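Local structure of aminotransferase, class III (Thermomicrobium roseum, 6IO1) at residues Glu41-Trp46 against Ala425-Ile430; Arg70-Ala75 against Leu335-Ile340; Val145-Arg150 against Ile221-Gly226; Glu208-Ile213 against Arg251-Leu256. The protein acts as a thermostable (S)-enantioselective omega-transaminase, probably transferring amino groups by way of a pyridoxal 5'-phosphate cofactor. All coordinates share one frame; numbering follows the deposited sequence.

Interaction 1: residues Glu41-Trp46 against Ala425-Ile430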
# COMPACT_ATOMS: atom_id res chain seq x y z
N GLU B 41 24.91 8.21 1.37
CA GLU B 41 25.77 7.35 2.19
C GLU B 41 25.66 7.79 3.64
O GLU B 41 25.80 8.97 3.94
CB GLU B 41 27.23 7.40 1.72
CG GLU B 41 28.09 6.24 2.20
CD GLU B 41 28.48 6.34 3.66
OE1 GLU B 41 28.73 7.47 4.14
OE2 GLU B 41 28.53 5.30 4.35
N GLY B 42 25.43 6.83 4.52
CA GLY B 42 25.25 7.15 5.93
C GLY B 42 24.10 8.11 6.12
O GLY B 42 22.97 7.86 5.68
N VAL B 43 24.38 9.24 6.76
CA VAL B 43 23.37 10.27 7.01
C VAL B 43 23.39 11.36 5.94
O VAL B 43 22.69 12.36 6.07
CB VAL B 43 23.55 10.88 8.41
CG1 VAL B 43 23.62 9.79 9.47
CG2 VAL B 43 24.79 11.76 8.46
N TRP B 44 24.18 11.17 4.89
CA TRP B 44 24.41 12.19 3.88
C TRP B 44 23.70 11.84 2.58
O TRP B 44 23.62 10.67 2.20
CB TRP B 44 25.91 12.36 3.61
CG TRP B 44 26.69 12.67 4.84
CD1 TRP B 44 27.50 11.82 5.53
CD2 TRP B 44 26.74 13.92 5.53
NE1 TRP B 44 28.06 12.47 6.61
CE2 TRP B 44 27.60 13.76 6.63
CE3 TRP B 44 26.14 15.17 5.33
CZ2 TRP B 44 27.88 14.80 7.53
CZ3 TRP B 44 26.41 16.19 6.21
CH2 TRP B 44 27.27 16.00 7.30
N VAL B 45 23.21 12.88 1.90
CA VAL B 45 22.62 12.75 0.57
C VAL B 45 23.17 13.89 -0.28
O VAL B 45 23.66 14.90 0.23
CB VAL B 45 21.08 12.79 0.58
CG1 VAL B 45 20.52 11.53 1.25
CG2 VAL B 45 20.58 14.04 1.29
N TRP B 46 23.13 13.70 -1.59
CA TRP B 46 23.61 14.71 -2.53
C TRP B 46 22.52 14.99 -3.56
O TRP B 46 21.84 14.06 -4.02
CB TRP B 46 24.90 14.26 -3.23
CG TRP B 46 26.10 14.28 -2.34
CD1 TRP B 46 27.04 15.27 -2.25
CD2 TRP B 46 26.50 13.27 -1.41
NE1 TRP B 46 28.00 14.94 -1.32
CE2 TRP B 46 27.69 13.71 -0.79
CE3 TRP B 46 25.97 12.04 -1.03
CZ2 TRP B 46 28.35 12.96 0.18
CZ3 TRP B 46 26.63 11.29 -0.07
CH2 TRP B 46 27.81 11.76 0.52
N ALA B 425 14.15 13.48 12.39
CA ALA B 425 14.16 12.03 12.58
C ALA B 425 15.38 11.45 11.87
O ALA B 425 15.26 10.75 10.86
CB ALA B 425 12.87 11.40 12.06
N PRO B 426 16.60 11.72 12.38
CA PRO B 426 17.85 11.27 11.74
C PRO B 426 18.10 9.76 11.79
O PRO B 426 17.51 9.09 12.61
CB PRO B 426 18.94 12.02 12.52
CG PRO B 426 18.33 12.23 13.89
CD PRO B 426 16.86 12.47 13.62
N PRO B 427 18.97 9.22 10.90
CA PRO B 427 19.28 7.78 10.88
C PRO B 427 19.88 7.36 12.23
O PRO B 427 20.67 8.10 12.79
CB PRO B 427 20.34 7.65 9.77
CG PRO B 427 20.11 8.86 8.90
CD PRO B 427 19.69 9.95 9.86
N LEU B 428 19.51 6.16 12.69
CA LEU B 428 19.93 5.67 14.00
C LEU B 428 21.45 5.62 14.16
O LEU B 428 21.93 5.46 15.29
CB LEU B 428 19.35 4.28 14.27
CG LEU B 428 17.84 4.06 14.08
CD1 LEU B 428 17.43 2.73 14.69
CD2 LEU B 428 17.03 5.20 14.67
N THR B 429 22.21 5.75 13.08
CA THR B 429 23.66 5.67 13.12
C THR B 429 24.33 7.02 13.31
O THR B 429 25.57 7.09 13.27
CB THR B 429 24.19 5.03 11.83
OG1 THR B 429 23.77 5.80 10.70
CG2 THR B 429 23.65 3.61 11.69
N ILE B 430 23.56 8.09 13.51
CA ILE B 430 24.13 9.44 13.53
C ILE B 430 25.14 9.57 14.66
O ILE B 430 24.89 9.16 15.80
CB ILE B 430 23.01 10.49 13.63
CG1 ILE B 430 23.58 11.90 13.42
CG2 ILE B 430 22.26 10.39 14.95
CD1 ILE B 430 22.52 12.94 13.11
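V43 presses one methyl into the loop 425-430, where it meets the ring of P427, the hydroxyl of T429 and the backbone of I430. V43 CB heads for that loop and already lies 4.0 Å from P427 CG. CG1 carries most of the contact. With chi1 at -51° it stands anti to the carbonyl carbon, and from there V43 CG1 packs on the pyrrolidine ring, 3.7 Å from P427 CG and 3.9 Å from P427 CB. The two side chains cross at about a right angle. V43 CG1 also has T429 OG1 at 4.2 Å and I430 CA at 4.1 Å, so it sits among three residues of one loop. V43 CG2 turns to its own segment and lies 3.8 Å above the W44 indole plane, offset toward the rim. The link between the segments is thus apolar, and polar bonds shape each side separately. E41 and W44 form a hydrogen-bonded pair that closes a type II' turn, with G42 at positive phi. P427 O accepts from I430 N at 3.0 Å, closing a type I turn. N349 ND2 holds the carbonyls of L428 and I430 from outside. Here the tip of the beta hairpin made by strands 35-41 and 44-47 docks on the loop carrying P426 and P427 that runs from strand 421-424 to helix 432-450.

Interaction 2: residues Arg70-Ala75 against Leu335-Ile340; sequences RELAEA and LRNLDI
L72 fills the space between the helices with its CD1, which meets I340, N337 and R336. L72 CD1 lies 3.8 Å from both I340 CD1 and N337 N and also packs on R336 CB, while CD2 touches N337 CB and OD1. A75 CB also touches R336 CB. N337 OD1, beside L72 CD2, is hydrogen-bonded to S293 OG, which would help fix the amide. An alanine at L72 would probably leave a gap beside I340 CD1 and the backbone of N337. Toward solvent the contact becomes loose and polar. R336, its CD turned by chi2 (71°), carries a guanidinium that has E71 CG over one face. The carboxylate is turned 85° from the guanidinium plane, and E71 OE2 stays 5.4 Å from R336 NH2, too far for a salt bridge. Instead, a water lies in the guanidinium plane, accepts from R336 NE at 2.8 Å and donates to E71 O at 2.9 Å. R336 NH1 forms a salt bridge with D339 OD2 in its own helix, the hydrogen bond within it weak, and D339 OD1 is held by R103. M80 of the second subunit packs on L72 and A73. This is an antiparallel helix pair, the axes 9.3 Å apart at 156°, joining helix 70-82 at the dimer interface to helix 328-344, whose N337 reaches the loop just after K289 of the cofactor pocket.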
# COMPACT_ATOMS: atom_id res chain seq x y z
N ARG B 70 25.60 -1.90 1.24
CA ARG B 70 25.70 -2.87 0.15
C ARG B 70 25.14 -4.24 0.53
O ARG B 70 24.78 -5.01 -0.36
CB ARG B 70 27.15 -3.00 -0.31
CG ARG B 70 27.70 -1.72 -0.94
CD ARG B 70 28.84 -2.00 -1.90
NE ARG B 70 29.86 -2.88 -1.34
CZ ARG B 70 30.61 -3.70 -2.07
NH1 ARG B 70 30.46 -3.77 -3.38
NH2 ARG B 70 31.52 -4.47 -1.47
N GLU B 71 25.10 -4.57 1.82
CA GLU B 71 24.55 -5.85 2.24
C GLU B 71 23.09 -5.99 1.83
O GLU B 71 22.67 -7.05 1.33
CB GLU B 71 24.70 -6.01 3.76
CG GLU B 71 26.14 -6.00 4.25
CD GLU B 71 26.59 -4.62 4.69
OE1 GLU B 71 26.12 -3.62 4.11
OE2 GLU B 71 27.42 -4.54 5.62
N LEU B 72 22.29 -4.94 2.03
CA LEU B 72 20.88 -4.99 1.65
C LEU B 72 20.72 -5.08 0.14
O LEU B 72 19.84 -5.79 -0.36
CB LEU B 72 20.15 -3.76 2.21
CG LEU B 72 19.62 -3.85 3.65
CD1 LEU B 72 20.69 -4.28 4.64
CD2 LEU B 72 19.01 -2.52 4.08
N ALA B 73 21.57 -4.36 -0.61
CA ALA B 73 21.54 -4.45 -2.06
C ALA B 73 21.86 -5.87 -2.52
O ALA B 73 21.22 -6.39 -3.45
CB ALA B 73 22.52 -3.46 -2.67
N GLU B 74 22.84 -6.51 -1.90
CA GLU B 74 23.19 -7.88 -2.26
C GLU B 74 22.07 -8.85 -1.92
O GLU B 74 21.79 -9.78 -2.68
CB GLU B 74 24.49 -8.30 -1.57
CG GLU B 74 24.73 -9.80 -1.54
CD GLU B 74 24.94 -10.41 -2.91
OE1 GLU B 74 25.18 -9.65 -3.88
OE2 GLU B 74 24.86 -11.65 -3.03
N ALA B 75 21.42 -8.65 -0.77
CA ALA B 75 20.28 -9.49 -0.42
C ALA B 75 19.17 -9.36 -1.46
O ALA B 75 18.60 -10.36 -1.91
CB ALA B 75 19.76 -9.14 0.97
N LEU B 335 15.28 -9.05 6.56
CA LEU B 335 16.11 -9.94 7.37
C LEU B 335 17.54 -9.41 7.47
O LEU B 335 18.12 -9.39 8.56
CB LEU B 335 16.10 -11.35 6.77
CG LEU B 335 14.79 -12.13 6.87
CD1 LEU B 335 14.88 -13.43 6.09
CD2 LEU B 335 14.45 -12.41 8.33
N ARG B 336 18.10 -8.96 6.35
CA ARG B 336 19.45 -8.40 6.39
C ARG B 336 19.50 -7.11 7.22
O ARG B 336 20.45 -6.89 8.00
CB ARG B 336 19.95 -8.14 4.97
CG ARG B 336 21.46 -8.21 4.82
CD ARG B 336 21.97 -9.63 4.96
NE ARG B 336 23.42 -9.69 4.97
CZ ARG B 336 24.17 -9.56 6.06
NH1 ARG B 336 23.59 -9.39 7.24
NH2 ARG B 336 25.49 -9.62 5.97
N ASN B 337 18.49 -6.26 7.06
CA ASN B 337 18.41 -5.02 7.84
C ASN B 337 18.33 -5.31 9.33
O ASN B 337 18.94 -4.61 10.14
CB ASN B 337 17.21 -4.20 7.37
CG ASN B 337 17.08 -2.89 8.11
OD1 ASN B 337 17.92 -2.00 7.98
ND2 ASN B 337 16.01 -2.76 8.89
N LEU B 338 17.55 -6.33 9.70
CA LEU B 338 17.46 -6.73 11.10
C LEU B 338 18.80 -7.27 11.60
O LEU B 338 19.18 -7.03 12.74
CB LEU B 338 16.36 -7.76 11.29
CG LEU B 338 14.93 -7.21 11.23
CD1 LEU B 338 13.91 -8.32 11.49
CD2 LEU B 338 14.76 -6.08 12.22
N ASP B 339 19.51 -8.01 10.74
CA ASP B 339 20.85 -8.47 11.11
C ASP B 339 21.73 -7.29 11.49
O ASP B 339 22.37 -7.28 12.55
CB ASP B 339 21.49 -9.24 9.95
CG ASP B 339 20.82 -10.56 9.68
OD1 ASP B 339 20.05 -11.03 10.54
OD2 ASP B 339 21.07 -11.14 8.60
N ILE B 340 21.74 -6.25 10.65
CA ILE B 340 22.58 -5.09 10.91
C ILE B 340 22.09 -4.33 12.14
O ILE B 340 22.90 -3.91 12.98
CB ILE B 340 22.64 -4.19 9.66
CG1 ILE B 340 23.33 -4.93 8.52
CG2 ILE B 340 23.38 -2.90 9.98
CD1 ILE B 340 23.40 -4.15 7.23
O HOH W 1 23.72 -9.60 2.17

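Interaction 3: residues Val145-Arg150 against Ile221-Gly226; sequences VKILSR and IAAFIG
K146-R150 and I221-G226 run parallel as neighbouring strands, and their ladder is interrupted by a beta bulge: K146 pairs with I221, but I147 already pairs with A223, leaving A222 as the extra residue. There A222 N gives K146 O a bent bond of 2.8 Å (137° at the hydrogen). Beyond the bulge the bonds straighten: L148 N reaches A223 O at 2.9 Å (177°), and I225 N meets L148 O nearly along the C=O axis. On one face L148 fits between two partners, CD1 packing on I221 CG2 at 3.8 Å and CB on F224 CD2 at 3.8 Å. On the other, I147 CG2 meets I225 CG2, and I147 CD1 reaches A223 CB. R150 bends at chi3 (-65°), which turns NE back; its CD lies 3.9 Å from F224 CZ, and that ring atom sits over one guanidinium face. Several bonds hold the group: R150 NE donates to a water at 3.0 Å, which in turn donates to I225 O at 2.7 Å, while NH1 goes to Y242 OH and NH2 to E227 O. The pair lies in the central sheet of the large domain, with strand 181-184 beyond 146-150 and strand 256-260 beyond 221-226. Helix 121-138 covers the face of I147, A223 and I225, and the side chain of I225 lies about 8 Å from bound PMP.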
# COMPACT_ATOMS: atom_id res chain seq x y z
N VAL B 145 -17.61 -2.41 16.29
CA VAL B 145 -16.87 -1.96 15.11
C VAL B 145 -16.21 -0.60 15.31
O VAL B 145 -15.35 -0.21 14.52
CB VAL B 145 -17.80 -1.92 13.88
CG1 VAL B 145 -18.33 -3.31 13.56
CG2 VAL B 145 -18.94 -0.94 14.11
N LYS B 146 -16.60 0.13 16.35
CA LYS B 146 -16.07 1.48 16.55
C LYS B 146 -14.58 1.44 16.87
O LYS B 146 -14.11 0.57 17.58
CB LYS B 146 -16.83 2.19 17.67
CG LYS B 146 -18.31 2.38 17.39
CD LYS B 146 -18.98 3.17 18.50
CE LYS B 146 -20.49 3.14 18.37
NZ LYS B 146 -21.16 3.76 19.55
N ILE B 147 -13.84 2.42 16.35
CA ILE B 147 -12.40 2.50 16.55
C ILE B 147 -12.08 3.79 17.29
O ILE B 147 -12.47 4.88 16.84
CB ILE B 147 -11.63 2.43 15.22
CG1 ILE B 147 -11.92 1.10 14.51
CG2 ILE B 147 -10.13 2.59 15.47
CD1 ILE B 147 -11.21 -0.09 15.11
N LEU B 148 -11.38 3.68 18.41
CA LEU B 148 -10.96 4.84 19.18
C LEU B 148 -9.61 5.33 18.68
O LEU B 148 -8.67 4.55 18.54
CB LEU B 148 -10.88 4.50 20.67
CG LEU B 148 -12.21 4.33 21.42
CD1 LEU B 148 -11.97 3.75 22.81
CD2 LEU B 148 -12.96 5.65 21.51
N SER B 149 -9.53 6.63 18.43
CA SER B 149 -8.30 7.28 18.00
C SER B 149 -8.20 8.62 18.71
O SER B 149 -9.07 8.98 19.51
CB SER B 149 -8.25 7.44 16.47
OG SER B 149 -6.96 7.83 16.04
N ARG B 150 -7.12 9.35 18.45
CA ARG B 150 -6.87 10.60 19.15
C ARG B 150 -6.65 11.74 18.16
O ARG B 150 -6.26 11.54 17.01
CB ARG B 150 -5.66 10.48 20.08
CG ARG B 150 -5.80 9.40 21.13
CD ARG B 150 -4.49 9.14 21.85
NE ARG B 150 -3.47 8.60 20.95
CZ ARG B 150 -2.22 8.34 21.32
NH1 ARG B 150 -1.84 8.55 22.57
NH2 ARG B 150 -1.36 7.85 20.43
N ILE B 221 -17.27 -0.90 20.84
CA ILE B 221 -15.93 -0.42 20.53
C ILE B 221 -15.02 -1.63 20.30
O ILE B 221 -14.74 -2.39 21.23
CB ILE B 221 -15.38 0.48 21.64
CG1 ILE B 221 -16.32 1.67 21.86
CG2 ILE B 221 -13.98 0.96 21.30
CD1 ILE B 221 -15.88 2.60 22.97
N ALA B 222 -14.57 -1.80 19.06
CA ALA B 222 -13.70 -2.91 18.71
C ALA B 222 -12.29 -2.72 19.25
O ALA B 222 -11.70 -3.65 19.83
CB ALA B 222 -13.67 -3.10 17.19
N ALA B 223 -11.71 -1.53 19.09
CA ALA B 223 -10.31 -1.35 19.44
C ALA B 223 -9.97 0.12 19.62
O ALA B 223 -10.75 1.02 19.28
CB ALA B 223 -9.40 -1.97 18.38
N PHE B 224 -8.78 0.35 20.18
CA PHE B 224 -8.15 1.65 20.31
C PHE B 224 -6.83 1.59 19.54
O PHE B 224 -6.06 0.64 19.72
CB PHE B 224 -7.92 2.00 21.79
CG PHE B 224 -7.03 3.21 22.04
CD1 PHE B 224 -5.65 3.12 21.91
CD2 PHE B 224 -7.58 4.41 22.45
CE1 PHE B 224 -4.84 4.22 22.15
CE2 PHE B 224 -6.78 5.51 22.69
CZ PHE B 224 -5.41 5.42 22.54
N ILE B 225 -6.57 2.58 18.69
CA ILE B 225 -5.36 2.62 17.89
C ILE B 225 -4.59 3.89 18.24
O ILE B 225 -5.17 4.97 18.35
CB ILE B 225 -5.66 2.55 16.38
CG1 ILE B 225 -4.36 2.51 15.58
CG2 ILE B 225 -6.55 3.70 15.93
CD1 ILE B 225 -4.54 2.05 14.15
N GLY B 226 -3.28 3.74 18.46
CA GLY B 226 -2.45 4.89 18.77
C GLY B 226 -0.98 4.57 18.62
O GLY B 226 -0.56 3.41 18.68
O HOH W 2 -4.45 7.55 18.27

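Interaction 4: residues Glu208-Ile213 against Arg251-Leu256; sequences ELEETI and RKYGIL
E210 OE1 accepts two bonds from the segment 251-256, one from K252 and one from Y253. K252 NZ comes to the syn lone pair of E210 OE1 at 3.2 Å as half of a salt bridge, the lysine chain extended and crossing the glutamate at about a right angle. Y253 OH donates to the same E210 OE1 at 3.1 Å, nearly along the C-O axis, with the carboxylate turned 72° from the ring plane. The nearby ammonium would be expected to favour a charged carboxylate. A phenylalanine at Y253 would probably leave E210 OE1 without its hydroxyl donor and the carboxylate freer to turn. Below these polar tips the contact is apolar. I213 CG2 stands over the centre of the Y253 ring in a CH-pi contact, 3.7 Å from the centroid and 7° off the normal; K252 CG covers the opposite face toward the rim. I213 CD1 meets I255 CD1 tip to tip at 3.7 Å. Helix 198-216 packs here on helix 242-253, the connecting helix of a beta-alpha-beta crossover from strand 221-226 to strand 256-260. Within helix 198-216, E208 O accepts from both T212 N and T212 OG1. A Schellman motif at G254, in positive phi, closes helix 242-253 ahead of I255 and L256; G254 N returns a weak bond to R251 O, and Y253 O is taken by R144 NH1.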
# COMPACT_ATOMS: atom_id res chain seq x y z
N GLU B 208 -11.48 11.14 30.70
CA GLU B 208 -12.09 11.36 29.39
C GLU B 208 -12.30 10.05 28.64
O GLU B 208 -13.36 9.83 28.05
CB GLU B 208 -11.24 12.32 28.56
CG GLU B 208 -11.65 12.36 27.11
CD GLU B 208 -10.59 12.96 26.23
OE1 GLU B 208 -9.64 13.56 26.77
OE2 GLU B 208 -10.70 12.81 24.99
N LEU B 209 -11.30 9.16 28.67
CA LEU B 209 -11.43 7.88 27.98
C LEU B 209 -12.57 7.06 28.55
O LEU B 209 -13.38 6.49 27.81
CB LEU B 209 -10.11 7.11 28.06
CG LEU B 209 -10.15 5.65 27.57
CD1 LEU B 209 -10.62 5.58 26.12
CD2 LEU B 209 -8.79 4.99 27.73
N GLU B 210 -12.65 6.98 29.88
CA GLU B 210 -13.70 6.19 30.52
C GLU B 210 -15.09 6.75 30.18
O GLU B 210 -16.01 5.99 29.85
CB GLU B 210 -13.49 6.15 32.03
CG GLU B 210 -12.19 5.50 32.47
CD GLU B 210 -12.39 4.54 33.62
OE1 GLU B 210 -13.26 3.65 33.52
OE2 GLU B 210 -11.67 4.68 34.64
N GLU B 211 -15.25 8.07 30.27
CA GLU B 211 -16.55 8.66 29.99
C GLU B 211 -16.93 8.51 28.52
O GLU B 211 -18.11 8.29 28.20
CB GLU B 211 -16.57 10.12 30.46
CG GLU B 211 -16.45 10.20 31.97
CD GLU B 211 -16.84 11.54 32.55
OE1 GLU B 211 -18.04 11.72 32.86
OE2 GLU B 211 -15.95 12.39 32.74
N THR B 212 -15.96 8.62 27.61
CA THR B 212 -16.25 8.38 26.20
C THR B 212 -16.70 6.94 25.96
O THR B 212 -17.66 6.69 25.22
CB THR B 212 -15.03 8.71 25.35
OG1 THR B 212 -14.76 10.12 25.42
CG2 THR B 212 -15.27 8.33 23.89
N ILE B 213 -16.02 5.99 26.60
CA ILE B 213 -16.40 4.58 26.46
C ILE B 213 -17.81 4.37 26.98
O ILE B 213 -18.62 3.67 26.35
CB ILE B 213 -15.39 3.68 27.19
CG1 ILE B 213 -14.05 3.67 26.45
CG2 ILE B 213 -15.93 2.27 27.32
CD1 ILE B 213 -12.95 2.93 27.19
N ARG B 251 -8.26 -2.70 28.81
CA ARG B 251 -8.43 -4.07 29.27
C ARG B 251 -9.65 -4.23 30.16
O ARG B 251 -10.30 -5.27 30.14
CB ARG B 251 -7.17 -4.54 30.00
CG ARG B 251 -5.96 -4.72 29.09
CD ARG B 251 -4.89 -5.55 29.78
NE ARG B 251 -4.54 -5.01 31.09
CZ ARG B 251 -3.69 -4.02 31.30
NH1 ARG B 251 -3.09 -3.44 30.27
NH2 ARG B 251 -3.44 -3.60 32.53
N LYS B 252 -9.96 -3.20 30.96
CA LYS B 252 -11.14 -3.26 31.81
C LYS B 252 -12.40 -3.44 30.97
O LYS B 252 -13.31 -4.19 31.35
CB LYS B 252 -11.25 -1.99 32.65
CG LYS B 252 -12.60 -1.82 33.34
CD LYS B 252 -12.70 -0.49 34.07
CE LYS B 252 -14.13 -0.22 34.53
NZ LYS B 252 -14.24 1.08 35.25
N TYR B 253 -12.46 -2.79 29.81
CA TYR B 253 -13.64 -2.95 28.96
C TYR B 253 -13.47 -4.01 27.88
O TYR B 253 -14.39 -4.22 27.08
CB TYR B 253 -14.02 -1.61 28.32
CG TYR B 253 -14.47 -0.60 29.34
CD1 TYR B 253 -15.75 -0.65 29.89
CD2 TYR B 253 -13.62 0.40 29.77
CE1 TYR B 253 -16.16 0.27 30.83
CE2 TYR B 253 -14.02 1.33 30.71
CZ TYR B 253 -15.29 1.26 31.23
OH TYR B 253 -15.69 2.19 32.17
N GLY B 254 -12.32 -4.69 27.83
CA GLY B 254 -12.10 -5.71 26.81
C GLY B 254 -11.77 -5.16 25.45
O GLY B 254 -11.74 -5.93 24.48
N ILE B 255 -11.53 -3.86 25.34
CA ILE B 255 -11.24 -3.23 24.05
C ILE B 255 -9.82 -3.58 23.62
O ILE B 255 -8.87 -3.49 24.40
CB ILE B 255 -11.44 -1.71 24.16
CG1 ILE B 255 -12.91 -1.39 24.43
CG2 ILE B 255 -10.97 -1.01 22.90
CD1 ILE B 255 -13.15 0.01 24.94
N LEU B 256 -9.68 -3.99 22.36
CA LEU B 256 -8.37 -4.33 21.82
C LEU B 256 -7.49 -3.09 21.72
O LEU B 256 -7.98 -1.97 21.50
CB LEU B 256 -8.50 -4.98 20.44
CG LEU B 256 -9.32 -6.27 20.32
CD1 LEU B 256 -9.32 -6.75 18.88
CD2 LEU B 256 -8.78 -7.34 21.25

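Interactions 3 and 4 share a neighbourhood, their centres about 10 Å apart: A222 and F224 of one pair in the sheet with L256 of the other, so the strand pair and the helices packed beside it form one unit of the central sheet. Interactions 1 and 2 lie on the other side of the chain's centre, about 17 Å apart between centres and without touching. Interactions 1 and 3 are buried; interaction 1 depends on methyl and ring contacts between turns, interaction 3 on backbone bonds as well as apolar side chains. Interactions 2 and 4 are partly buried helix contacts with apolar interiors; in interaction 2 a water joins the arginine to a backbone carbonyl, in interaction 4 the charges meet in a direct salt bridge.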